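Local coordinates for putative exported protein (Bacteroides fragilis, PDB 4RAA) that is of unknown function but folds as a six-bladed beta-propeller and is probably carried out of the cytoplasm, perhaps as a lipoprotein, at residues T9-E15 / H218-G224; S90-N96 / S132-E138; L127-C133 / W144-E148. All coordinates share one frame; numbering follows the deposited sequence.

Interaction 1 of 3, residues T9-E15 / H218-G224; sequences TIISFKE and HSFSFEG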
# COMPACT_ATOMS: atom_id res chain seq x y z
N THR A 9 -11.82 -21.00 -33.27
CA THR A 9 -13.18 -21.55 -32.98
C THR A 9 -13.09 -22.73 -31.95
O THR A 9 -12.33 -22.64 -30.96
CB THR A 9 -13.96 -21.88 -34.30
OG1 THR A 9 -13.69 -20.88 -35.28
CG2 THR A 9 -15.50 -21.95 -34.07
N ILE A 10 -13.80 -23.84 -32.21
CA ILE A 10 -13.95 -24.94 -31.26
C ILE A 10 -12.72 -25.84 -31.20
O ILE A 10 -11.96 -25.92 -32.17
CB ILE A 10 -15.24 -25.78 -31.61
CG1 ILE A 10 -15.77 -26.58 -30.40
CG2 ILE A 10 -15.03 -26.71 -32.82
CD1 ILE A 10 -16.38 -25.74 -29.29
N ILE A 11 -12.51 -26.47 -30.04
CA ILE A 11 -11.49 -27.49 -29.82
C ILE A 11 -12.30 -28.67 -29.28
O ILE A 11 -12.62 -28.72 -28.10
CB ILE A 11 -10.39 -27.01 -28.84
CG1 ILE A 11 -9.62 -25.86 -29.48
CG2 ILE A 11 -9.43 -28.16 -28.49
CD1 ILE A 11 -8.57 -25.23 -28.58
N SER A 12 -12.66 -29.59 -30.18
CA SER A 12 -13.49 -30.75 -29.84
C SER A 12 -12.63 -31.88 -29.35
O SER A 12 -11.69 -32.26 -30.04
CB SER A 12 -14.27 -31.23 -31.06
OG SER A 12 -15.07 -30.19 -31.59
N PHE A 13 -12.95 -32.40 -28.17
CA PHE A 13 -12.26 -33.55 -27.58
C PHE A 13 -13.19 -34.77 -27.64
O PHE A 13 -14.29 -34.73 -27.10
CB PHE A 13 -11.91 -33.27 -26.13
CG PHE A 13 -10.86 -32.22 -25.95
CD1 PHE A 13 -9.52 -32.52 -26.16
CD2 PHE A 13 -11.20 -30.93 -25.56
CE1 PHE A 13 -8.54 -31.56 -26.00
CE2 PHE A 13 -10.22 -29.97 -25.39
CZ PHE A 13 -8.88 -30.28 -25.61
N LYS A 14 -12.76 -35.84 -28.31
CA LYS A 14 -13.54 -37.08 -28.37
C LYS A 14 -13.16 -37.83 -27.10
O LYS A 14 -12.10 -37.55 -26.53
CB LYS A 14 -13.26 -37.86 -29.67
CG LYS A 14 -13.36 -36.98 -30.91
CD LYS A 14 -13.42 -37.74 -32.23
CE LYS A 14 -14.85 -37.99 -32.72
NZ LYS A 14 -15.66 -38.82 -31.80
N GLU A 15 -14.01 -38.75 -26.62
CA GLU A 15 -13.77 -39.46 -25.34
C GLU A 15 -12.45 -40.21 -25.35
O GLU A 15 -11.56 -39.88 -24.58
CB GLU A 15 -14.89 -40.45 -24.97
CG GLU A 15 -16.19 -39.81 -24.51
CD GLU A 15 -17.21 -40.82 -23.98
OE1 GLU A 15 -16.81 -41.76 -23.26
OE2 GLU A 15 -18.41 -40.65 -24.26
N HIS A 218 -10.26 -19.35 -27.28
CA HIS A 218 -10.50 -20.80 -27.48
C HIS A 218 -11.83 -21.18 -26.83
O HIS A 218 -12.18 -20.60 -25.81
CB HIS A 218 -9.42 -21.69 -26.83
CG HIS A 218 -8.01 -21.29 -27.14
ND1 HIS A 218 -7.35 -21.69 -28.29
CD2 HIS A 218 -7.12 -20.53 -26.45
CE1 HIS A 218 -6.13 -21.19 -28.29
NE2 HIS A 218 -5.97 -20.48 -27.19
N SER A 219 -12.55 -22.11 -27.44
CA SER A 219 -13.76 -22.69 -26.83
C SER A 219 -13.65 -24.23 -26.90
O SER A 219 -13.07 -24.76 -27.86
CB SER A 219 -15.06 -22.17 -27.46
OG SER A 219 -15.18 -22.57 -28.81
N PHE A 220 -14.16 -24.91 -25.89
CA PHE A 220 -14.07 -26.37 -25.80
C PHE A 220 -15.42 -27.06 -25.79
O PHE A 220 -16.44 -26.49 -25.43
CB PHE A 220 -13.32 -26.78 -24.54
CG PHE A 220 -12.04 -26.02 -24.32
CD1 PHE A 220 -10.92 -26.29 -25.09
CD2 PHE A 220 -11.96 -25.03 -23.33
CE1 PHE A 220 -9.73 -25.60 -24.90
CE2 PHE A 220 -10.77 -24.32 -23.13
CZ PHE A 220 -9.65 -24.61 -23.92
N SER A 221 -15.39 -28.31 -26.24
CA SER A 221 -16.53 -29.22 -26.19
C SER A 221 -15.90 -30.60 -25.99
O SER A 221 -14.83 -30.89 -26.56
CB SER A 221 -17.37 -29.17 -27.47
OG SER A 221 -16.63 -29.61 -28.58
N PHE A 222 -16.53 -31.42 -25.15
CA PHE A 222 -16.07 -32.77 -24.84
C PHE A 222 -17.20 -33.71 -25.19
O PHE A 222 -18.35 -33.39 -24.93
CB PHE A 222 -15.69 -32.86 -23.36
CG PHE A 222 -14.59 -31.92 -22.96
CD1 PHE A 222 -14.87 -30.58 -22.64
CD2 PHE A 222 -13.26 -32.36 -22.91
CE1 PHE A 222 -13.84 -29.69 -22.27
CE2 PHE A 222 -12.24 -31.48 -22.53
CZ PHE A 222 -12.53 -30.15 -22.22
N GLU A 223 -16.88 -34.85 -25.79
CA GLU A 223 -17.89 -35.84 -26.18
C GLU A 223 -18.53 -36.42 -24.91
O GLU A 223 -17.84 -36.73 -23.94
CB GLU A 223 -17.27 -36.96 -27.05
CG GLU A 223 -18.26 -38.00 -27.58
CD GLU A 223 -17.61 -39.20 -28.28
OE1 GLU A 223 -16.46 -39.56 -27.98
OE2 GLU A 223 -18.30 -39.81 -29.14
N GLY A 224 -19.86 -36.53 -24.93
CA GLY A 224 -20.64 -37.11 -23.83
C GLY A 224 -20.68 -36.38 -22.50
O GLY A 224 -21.04 -36.97 -21.49
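F13 and F222 lie side by side on the buried face of a parallel strand pair, their rings turned only 13° apart with centroids 4.9 Å from each other, but slid so that they barely overlap. F13 CE2 also comes within 3.8 Å of F220 CD1, and I11 CB rests 3.9 Å from the same CD1. Large apolar residues suit this face because V268, L266 and T288 of the next blade close over it. Each phenylalanine has CG anti to its carbonyl carbon (F13 chi1 -68°), which sets the rings leaning the same way along the sheet.

The opposite face is looser and largely solvent-facing. Here I10 pairs with S219 and S12 with S221, and I10 CD1 lies 3.4 Å from S219 OG; S12 OG and S221 OG make only a weak hydrogen bond. Between the faces the backbones are laced from F13 N to S221 O (2.9 Å) and from E223 N to F13 O. Past the strand end the extended E223 chain reaches across to the neighbouring segment, and the anti lone pair of OE1 receives E15 N at 2.9 Å, nearly straight at 172°. K14 NZ adds a long salt bridge to E223 OE2, 3.9 Å away. Strand 10-13 thus adds a parallel fifth strand to the edge of an otherwise antiparallel four-stranded propeller blade.

Interaction 2 of 3, residues S90-N96 / S132-E138; sequences SSFFVDN and SCCLQLE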
# COMPACT_ATOMS: atom_id res chain seq x y z
N SER A 90 -1.85 -17.75 -2.02
CA SER A 90 -2.66 -18.31 -3.09
C SER A 90 -2.01 -18.14 -4.46
O SER A 90 -2.22 -18.95 -5.34
CB SER A 90 -4.03 -17.64 -3.12
OG SER A 90 -3.87 -16.24 -3.19
N SER A 91 -1.23 -17.07 -4.64
CA SER A 91 -0.59 -16.78 -5.92
C SER A 91 0.50 -15.70 -5.81
O SER A 91 0.71 -15.12 -4.75
CB SER A 91 -1.66 -16.28 -6.92
OG SER A 91 -1.11 -16.10 -8.20
N PHE A 92 1.19 -15.47 -6.92
CA PHE A 92 2.18 -14.39 -7.05
C PHE A 92 2.39 -14.04 -8.53
O PHE A 92 1.88 -14.71 -9.42
CB PHE A 92 3.51 -14.76 -6.36
CG PHE A 92 4.24 -15.90 -7.03
CD1 PHE A 92 3.94 -17.22 -6.72
CD2 PHE A 92 5.24 -15.65 -7.98
CE1 PHE A 92 4.61 -18.27 -7.35
CE2 PHE A 92 5.91 -16.69 -8.61
CZ PHE A 92 5.59 -18.01 -8.29
N PHE A 93 3.12 -12.96 -8.79
CA PHE A 93 3.47 -12.57 -10.17
C PHE A 93 4.72 -11.71 -10.17
O PHE A 93 5.10 -11.18 -9.14
CB PHE A 93 2.30 -11.89 -10.91
CG PHE A 93 1.92 -10.53 -10.38
CD1 PHE A 93 1.03 -10.39 -9.31
CD2 PHE A 93 2.43 -9.36 -10.99
CE1 PHE A 93 0.67 -9.13 -8.84
CE2 PHE A 93 2.07 -8.10 -10.51
CZ PHE A 93 1.20 -7.98 -9.43
N VAL A 94 5.35 -11.63 -11.34
CA VAL A 94 6.55 -10.84 -11.56
C VAL A 94 6.08 -9.69 -12.44
O VAL A 94 5.36 -9.94 -13.41
CB VAL A 94 7.64 -11.68 -12.28
CG1 VAL A 94 8.89 -10.85 -12.57
CG2 VAL A 94 7.97 -12.92 -11.45
N ASP A 95 6.46 -8.45 -12.13
CA ASP A 95 6.03 -7.32 -12.96
C ASP A 95 6.71 -7.41 -14.33
O ASP A 95 7.74 -8.08 -14.48
CB ASP A 95 6.17 -5.94 -12.28
CG ASP A 95 7.60 -5.42 -12.24
OD1 ASP A 95 8.47 -6.11 -11.65
OD2 ASP A 95 7.84 -4.28 -12.75
N ASN A 96 6.11 -6.75 -15.32
CA ASN A 96 6.62 -6.76 -16.70
C ASN A 96 8.08 -6.30 -16.83
O ASN A 96 8.81 -6.84 -17.64
CB ASN A 96 5.70 -5.93 -17.63
CG ASN A 96 4.26 -6.45 -17.70
OD1 ASN A 96 3.97 -7.61 -17.35
ND2 ASN A 96 3.36 -5.59 -18.14
N SER A 132 -7.82 -13.89 -4.88
CA SER A 132 -6.74 -14.90 -4.68
C SER A 132 -5.59 -14.86 -5.69
O SER A 132 -4.49 -15.34 -5.39
CB SER A 132 -7.34 -16.31 -4.70
OG SER A 132 -7.84 -16.66 -5.99
N CYS A 133 -5.81 -14.27 -6.85
CA CYS A 133 -4.86 -14.36 -7.95
C CYS A 133 -4.89 -13.09 -8.80
O CYS A 133 -5.97 -12.52 -9.00
CB CYS A 133 -5.24 -15.65 -8.69
SG CYS A 133 -5.23 -15.61 -10.47
N CYS A 134 -3.71 -12.65 -9.27
CA CYS A 134 -3.52 -11.42 -10.05
C CYS A 134 -2.40 -11.52 -11.10
O CYS A 134 -1.49 -12.32 -10.94
CB CYS A 134 -3.21 -10.25 -9.09
SG CYS A 134 -2.83 -8.63 -9.83
N LEU A 135 -2.49 -10.69 -12.14
CA LEU A 135 -1.47 -10.60 -13.21
C LEU A 135 -1.43 -9.21 -13.86
O LEU A 135 -2.48 -8.58 -14.05
CB LEU A 135 -1.69 -11.66 -14.29
CG LEU A 135 -1.02 -13.03 -14.15
CD1 LEU A 135 -1.54 -13.93 -15.25
CD2 LEU A 135 0.51 -12.93 -14.21
N GLN A 136 -0.22 -8.76 -14.21
CA GLN A 136 -0.04 -7.45 -14.83
C GLN A 136 -0.30 -7.56 -16.33
O GLN A 136 0.33 -8.37 -17.00
CB GLN A 136 1.36 -6.88 -14.58
CG GLN A 136 1.47 -5.41 -14.96
CD GLN A 136 2.79 -4.75 -14.58
OE1 GLN A 136 3.85 -5.33 -14.73
NE2 GLN A 136 2.72 -3.52 -14.12
N LEU A 137 -1.23 -6.75 -16.84
CA LEU A 137 -1.54 -6.67 -18.28
C LEU A 137 -0.40 -5.89 -18.94
O LEU A 137 0.20 -5.04 -18.29
CB LEU A 137 -2.86 -5.93 -18.52
CG LEU A 137 -4.11 -6.56 -17.89
CD1 LEU A 137 -5.28 -5.59 -17.96
CD2 LEU A 137 -4.45 -7.90 -18.54
N GLU A 138 -0.14 -6.14 -20.23
CA GLU A 138 0.98 -5.50 -20.95
C GLU A 138 1.01 -3.96 -20.81
O GLU A 138 2.09 -3.37 -20.69
CB GLU A 138 1.02 -5.87 -22.44
CG GLU A 138 2.39 -5.60 -23.09
CD GLU A 138 2.37 -5.40 -24.60
OE1 GLU A 138 1.33 -5.61 -25.27
OE2 GLU A 138 3.44 -5.01 -25.13
O HOH W 1 -0.95 -13.19 -8.25
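Q136 OE1 receives the backbone N of N96 at 2.7 Å in an almost perfectly straight hydrogen bond (179° at the hydrogen), the donor nearly along the C=O axis. Q136 reaches it with an extended chain, CG anti to the backbone N (chi1 -168°), and its NE2 binds G140 O, so both ends of the amide are engaged and its rotation is fixed. Glutamine suits the place because one flat group can accept from a neighbouring blade and donate within its own. The N96 side chain crosses it obliquely, its ND2 giving a hydrogen bond to L137 O at 3.2 Å; that oxygen lies close to the N96 amide plane, whereas ND2 stands well above the carbonyl plane of L137.

Next to this polar pair the filling is apolar. F93 points across at the other strand: CE1 lies 3.7 Å from C134 SG, a sulfur-aromatic contact in which the sulfur sits obliquely to the ring, 41° off its normal, and CB meets L135 CD2 at 3.9 Å. The C134 side chain is small enough to fit beside so broad a ring. Further along, a water joins the S91 side chain to the backbone of C134, donating to S91 OG (2.9 Å) and accepting from C134 N (3.0 Å); S91 OG is also hydrogen-bonded to Q187 OE1. The strands run nearly parallel, yet their axes come no closer than 6.6 Å and side chains and water take the place of backbone ladder bonds, as expected where the innermost strands of consecutive propeller blades stand next to each other around the central axis.

Interaction 3 of 3, residues L127-C133 / W144-E148; sequences LPFSTSC and WNSRE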
# COMPACT_ATOMS: atom_id res chain seq x y z
N LEU A 127 -4.96 -6.01 0.44
CA LEU A 127 -5.71 -6.40 -0.73
C LEU A 127 -6.87 -5.43 -0.83
O LEU A 127 -7.47 -5.12 0.19
CB LEU A 127 -6.31 -7.80 -0.61
CG LEU A 127 -5.44 -9.06 -0.56
CD1 LEU A 127 -6.35 -10.25 -0.34
CD2 LEU A 127 -4.60 -9.24 -1.82
N PRO A 128 -7.16 -4.95 -2.05
CA PRO A 128 -8.27 -4.01 -2.21
C PRO A 128 -9.68 -4.60 -2.00
O PRO A 128 -10.63 -3.85 -1.72
CB PRO A 128 -8.09 -3.53 -3.65
CG PRO A 128 -7.44 -4.68 -4.34
CD PRO A 128 -6.55 -5.32 -3.34
N PHE A 129 -9.80 -5.92 -2.13
CA PHE A 129 -11.07 -6.66 -2.02
C PHE A 129 -10.79 -8.16 -1.91
O PHE A 129 -9.62 -8.56 -1.93
CB PHE A 129 -11.95 -6.34 -3.25
CG PHE A 129 -11.19 -6.23 -4.55
CD1 PHE A 129 -10.66 -7.37 -5.18
CD2 PHE A 129 -11.00 -4.99 -5.16
CE1 PHE A 129 -9.95 -7.27 -6.37
CE2 PHE A 129 -10.30 -4.88 -6.37
CZ PHE A 129 -9.76 -6.03 -6.97
N SER A 130 -11.83 -8.99 -1.79
CA SER A 130 -11.65 -10.45 -1.71
C SER A 130 -11.17 -10.99 -3.07
O SER A 130 -11.89 -10.91 -4.07
CB SER A 130 -12.93 -11.16 -1.29
OG SER A 130 -12.73 -12.56 -1.19
N THR A 131 -9.94 -11.51 -3.09
CA THR A 131 -9.29 -12.01 -4.31
C THR A 131 -8.15 -12.98 -3.96
O THR A 131 -7.61 -12.91 -2.85
CB THR A 131 -8.76 -10.83 -5.16
OG1 THR A 131 -8.19 -11.32 -6.37
CG2 THR A 131 -7.70 -10.00 -4.41
N SER A 132 -7.82 -13.89 -4.88
CA SER A 132 -6.74 -14.90 -4.68
C SER A 132 -5.59 -14.86 -5.69
O SER A 132 -4.49 -15.34 -5.39
CB SER A 132 -7.34 -16.31 -4.70
OG SER A 132 -7.84 -16.66 -5.99
N CYS A 133 -5.81 -14.27 -6.85
CA CYS A 133 -4.86 -14.36 -7.95
C CYS A 133 -4.89 -13.09 -8.80
O CYS A 133 -5.97 -12.52 -9.00
CB CYS A 133 -5.24 -15.65 -8.69
SG CYS A 133 -5.23 -15.61 -10.47
N TRP A 144 -7.23 -8.87 -11.65
CA TRP A 144 -7.49 -9.65 -10.44
C TRP A 144 -8.79 -10.44 -10.64
O TRP A 144 -9.64 -10.02 -11.44
CB TRP A 144 -7.77 -8.74 -9.24
CG TRP A 144 -6.77 -7.71 -8.91
CD1 TRP A 144 -6.58 -6.51 -9.54
CD2 TRP A 144 -5.90 -7.72 -7.79
NE1 TRP A 144 -5.60 -5.79 -8.90
CE2 TRP A 144 -5.17 -6.50 -7.82
CE3 TRP A 144 -5.64 -8.64 -6.76
CZ2 TRP A 144 -4.20 -6.19 -6.87
CZ3 TRP A 144 -4.68 -8.33 -5.81
CH2 TRP A 144 -3.96 -7.10 -5.87
N ASN A 145 -8.94 -11.55 -9.91
CA ASN A 145 -10.19 -12.31 -9.92
C ASN A 145 -11.03 -11.78 -8.75
O ASN A 145 -10.47 -11.25 -7.79
CB ASN A 145 -9.95 -13.84 -9.86
CG ASN A 145 -9.58 -14.35 -8.46
OD1 ASN A 145 -8.69 -13.83 -7.79
ND2 ASN A 145 -10.23 -15.42 -8.05
N SER A 146 -12.35 -11.91 -8.85
CA SER A 146 -13.30 -11.48 -7.81
C SER A 146 -13.89 -12.67 -7.03
O SER A 146 -14.73 -13.39 -7.56
CB SER A 146 -14.46 -10.67 -8.43
OG SER A 146 -15.55 -10.51 -7.53
N ARG A 147 -13.46 -12.84 -5.77
CA ARG A 147 -13.99 -13.90 -4.88
C ARG A 147 -15.08 -13.35 -3.93
O ARG A 147 -15.07 -13.65 -2.72
CB ARG A 147 -12.85 -14.58 -4.09
CG ARG A 147 -11.83 -15.27 -4.97
CD ARG A 147 -11.00 -16.32 -4.23
NE ARG A 147 -11.76 -17.53 -3.86
CZ ARG A 147 -12.32 -17.81 -2.68
NH1 ARG A 147 -12.23 -16.97 -1.63
NH2 ARG A 147 -12.99 -18.97 -2.52
N GLU A 148 -16.03 -12.57 -4.47
CA GLU A 148 -17.14 -11.99 -3.71
C GLU A 148 -18.49 -12.47 -4.24
O GLU A 148 -18.65 -12.72 -5.44
CB GLU A 148 -17.09 -10.46 -3.71
CG GLU A 148 -15.90 -9.88 -2.95
CD GLU A 148 -16.00 -8.39 -2.60
OE1 GLU A 148 -17.05 -7.75 -2.84
OE2 GLU A 148 -15.01 -7.87 -2.04
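W144 packs beneath P128 and F129, where the loop between two blades of the beta-propeller folds over the second strand of the following blade. Its side chain can be followed outward from CB, which touches the edge of the F129 ring, 3.9 Å from CE1 and in the plane of that ring. CG and CD1 come next, with F129 CZ over their face: the pair is T-shaped, the edge of F129 directed at the five-membered ring of the indole, with planes at 75° and centroids 5.3 Å apart. NE1 turns away to a hydrogen bond with T162 OG1. On the benzene side CE3 meets the methyl CG2 of T131 at 3.4 Å, CZ3 approaches L127 CD2 at 4.1 Å, and CH2 ends under P128 CD, 4.0 Å off on the same face as F129. A tryptophan suits this place because it is broad enough to touch four loop residues while its one polar atom finds a partner in its own blade. P128 also packs on R126 of the second subunit, so this patch lies near the dimer contact.

The rest of the loop is held by polar groups. S130 is paired with R147 twice: R147 N donates to S130 O, and S130 OG donates to R147 O at 3.0 Å. The T131 hydroxyl lies close to both O and OD1 of N145. N145 is short enough to turn its amide back under the loop, with CG between backbone N and carbonyl carbon (chi1 77°). OD1 there takes two backbone donors: S132 N at 3.0 Å, in the carbonyl plane on a lone pair, and C133 N at 3.1 Å, 36° above that plane.

Interactions 2 and 3 form one continuous region: they share S132 and C133, their centres are 12 Å apart, and C134 CB of interaction 2 packs 3.7 Å from W144 CE3 of interaction 3. Together they tie one blade to the next, interaction 2 through the inner strands and interaction 3 through the connecting loop. Interaction 1 stands apart, its centre about 29 Å and 30 Å from the other two, at the outer edge of a different blade; interactions 2 and 3 are nested in the chain loop that it closes. With the function unknown, no active site can be assigned to any of the three. A phosphate ion, probably from the crystallisation liquor, lies about 6 Å from the P128 side chain in interaction 3.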